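Local coordinates for nidogen (Mus musculus, PDB 1NPE), which is a basement-membrane glycoprotein, also called entactin, whose six-bladed YWTD beta-propeller domain probably binds the laminin gamma-1 chain, at residues 34-39 / 52-57. Residues are numbered along the deposited sequence; the frame is centred on the assembly and turned at random.
Sequences PAKVII and WTDISE
In one blade of the YWTD propeller, Ile38 and Asp54 form a non-hydrogen-bonded antiparallel pair that joins the first two strands, 36-44 and 49-54. Ile39 N gives Thr53 O a nearly straight bond of 2.9 Å (174°). Ile55 N reaches Val37 O only weakly, at 3.3 Å.

Asp54, the aspartate of the YWTD sequence, joins the two strands at the open end of the hairpin, away from its turn. Its CG lies anti to the backbone N (chi1 160°), on the side of Lys36 and Val37. Asp54 OD2 accepts from Val37 N at 3.1 Å, on its anti side. Ser56 N reaches the same oxygen from the other face of the carboxylate plane, closing an Asx turn. OD1 takes Glu57 N from above the plane. The Lys36 chain crosses Asp54 at about a right angle. Its bend at chi4 (-66°) places Lys36 NZ by the acids: 2.9 Å from Glu57 OE1 in a salt bridge, and in a weak, longer one to Asp54 OD1.

Ile38 CD1 sits over the face of the Trp52 five-membered ring, 4.0 Å from its centroid, a CH-pi contact. Ile55 packs CD1 on Val37 CG1 and CG2 on Ile39 CG1.

Ser59 OG hydrogen-bonds to both Lys36 NZ and Asp54 OD1, and Arg75 pairs with Glu57. Ile38 and Trp52 pack on strands 11-17 and 28-33 of the preceding blade, while Ile39 and Thr53 touch strand 81-87 of the next. Val37, Ile39, Ile55 and Ser56 also pack against the chain of another protein in the assembly.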
loop_
_atom_site.group_PDB
_atom_site.type_symbol
_atom_site.label_atom_id
_atom_site.label_comp_id
_atom_site.label_asym_id
_atom_site.label_seq_id
_atom_site.Cartn_x
_atom_site.Cartn_y
_atom_site.Cartn_z
ATOM N N PRO A 34 -0.253 15.349 11.400
ATOM C CA PRO A 34 0.176 14.506 12.523
ATOM C C PRO A 34 -0.527 13.175 12.771
ATOM O O PRO A 34 0.130 12.174 13.035
ATOM C CB PRO A 34 0.107 15.458 13.723
ATOM C CG PRO A 34 -0.880 16.493 13.298
ATOM C CD PRO A 34 -0.526 16.718 11.866
ATOM N N ALA A 35 -1.845 13.138 12.633
ATOM C CA ALA A 35 -2.572 11.892 12.867
ATOM C C ALA A 35 -2.562 10.892 11.707
ATOM O O ALA A 35 -2.914 9.727 11.898
ATOM C CB ALA A 35 -4.015 12.200 13.266
ATOM N N LYS A 36 -2.103 11.319 10.532
ATOM C CA LYS A 36 -2.131 10.456 9.350
ATOM C C LYS A 36 -0.861 9.753 8.872
ATOM O O LYS A 36 0.255 10.144 9.186
ATOM C CB LYS A 36 -2.724 11.234 8.169
ATOM C CG LYS A 36 -4.111 11.827 8.403
ATOM C CD LYS A 36 -4.647 12.479 7.119
ATOM C CE LYS A 36 -5.966 13.230 7.339
ATOM N NZ LYS A 36 -7.106 12.328 7.694
ATOM N N VAL A 37 -1.065 8.679 8.117
ATOM C CA VAL A 37 0.028 7.928 7.512
ATOM C C VAL A 37 -0.245 8.071 6.014
ATOM O O VAL A 37 -1.048 7.328 5.437
ATOM C CB VAL A 37 0.027 6.429 7.924
ATOM C CG1 VAL A 37 1.086 5.669 7.138
ATOM C CG2 VAL A 37 0.288 6.288 9.422
ATOM N N ILE A 38 0.353 9.100 5.421
ATOM C CA ILE A 38 0.190 9.396 4.006
ATOM C C ILE A 38 0.898 8.330 3.178
ATOM O O ILE A 38 2.076 8.053 3.393
ATOM C CB ILE A 38 0.786 10.780 3.660
ATOM C CG1 ILE A 38 0.302 11.838 4.656
ATOM C CG2 ILE A 38 0.382 11.184 2.248
ATOM C CD1 ILE A 38 -1.155 12.234 4.495
ATOM N N ILE A 39 0.181 7.733 2.232
ATOM C CA ILE A 39 0.766 6.692 1.399
ATOM C C ILE A 39 0.897 7.107 -0.063
ATOM O O ILE A 39 2.010 7.234 -0.572
ATOM C CB ILE A 39 -0.034 5.380 1.496
ATOM C CG1 ILE A 39 -0.096 4.903 2.953
ATOM C CG2 ILE A 39 0.595 4.313 0.611
ATOM C CD1 ILE A 39 1.246 4.446 3.518
ATOM N N TRP A 52 -3.677 13.013 -1.999
ATOM C CA TRP A 52 -3.074 11.940 -1.204
ATOM C C TRP A 52 -4.066 10.938 -0.640
ATOM O O TRP A 52 -5.269 11.191 -0.579
ATOM C CB TRP A 52 -2.265 12.516 -0.028
ATOM C CG TRP A 52 -3.110 13.194 1.040
ATOM C CD1 TRP A 52 -3.848 12.588 2.021
ATOM C CD2 TRP A 52 -3.315 14.601 1.202
ATOM N NE1 TRP A 52 -4.504 13.530 2.776
ATOM C CE2 TRP A 52 -4.196 14.773 2.295
ATOM C CE3 TRP A 52 -2.842 15.736 0.528
ATOM C CZ2 TRP A 52 -4.614 16.032 2.728
ATOM C CZ3 TRP A 52 -3.259 16.990 0.959
ATOM C CH2 TRP A 52 -4.139 17.126 2.049
ATOM N N THR A 53 -3.534 9.793 -0.225
ATOM C CA THR A 53 -4.333 8.753 0.400
ATOM C C THR A 53 -3.745 8.544 1.789
ATOM O O THR A 53 -2.528 8.625 1.984
ATOM C CB THR A 53 -4.293 7.412 -0.368
ATOM O OG1 THR A 53 -2.983 6.834 -0.280
ATOM C CG2 THR A 53 -4.677 7.618 -1.822
ATOM N N ASP A 54 -4.626 8.301 2.749
ATOM C CA ASP A 54 -4.250 8.084 4.135
ATOM C C ASP A 54 -4.839 6.752 4.594
ATOM O O ASP A 54 -6.051 6.550 4.509
ATOM C CB ASP A 54 -4.799 9.237 4.983
ATOM C CG ASP A 54 -4.903 8.885 6.450
ATOM O OD1 ASP A 54 -5.982 9.108 7.034
ATOM O OD2 ASP A 54 -3.910 8.386 7.012
ATOM N N ILE A 55 -3.983 5.842 5.050
ATOM C CA ILE A 55 -4.430 4.527 5.518
ATOM C C ILE A 55 -4.784 4.497 7.005
ATOM O O ILE A 55 -5.217 3.467 7.522
ATOM C CB ILE A 55 -3.363 3.446 5.294
ATOM C CG1 ILE A 55 -2.046 3.881 5.945
ATOM C CG2 ILE A 55 -3.217 3.149 3.816
ATOM C CD1 ILE A 55 -1.039 2.775 6.079
ATOM N N SER A 56 -4.558 5.616 7.688
ATOM C CA SER A 56 -4.825 5.731 9.118
ATOM C C SER A 56 -6.307 5.900 9.478
ATOM O O SER A 56 -6.844 5.125 10.271
ATOM C CB SER A 56 -3.997 6.881 9.709
ATOM O OG SER A 56 -4.209 7.018 11.100
ATOM N N GLU A 57 -6.966 6.896 8.890
ATOM C CA GLU A 57 -8.375 7.150 9.175
ATOM C C GLU A 57 -9.345 6.047 8.725
ATOM O O GLU A 57 -10.183 5.616 9.518
ATOM C CB GLU A 57 -8.807 8.519 8.645
ATOM C CG GLU A 57 -10.207 8.933 9.077
ATOM C CD GLU A 57 -10.568 10.350 8.670
ATOM O OE1 GLU A 57 -9.674 11.107 8.233
ATOM O OE2 GLU A 57 -11.755 10.714 8.795
#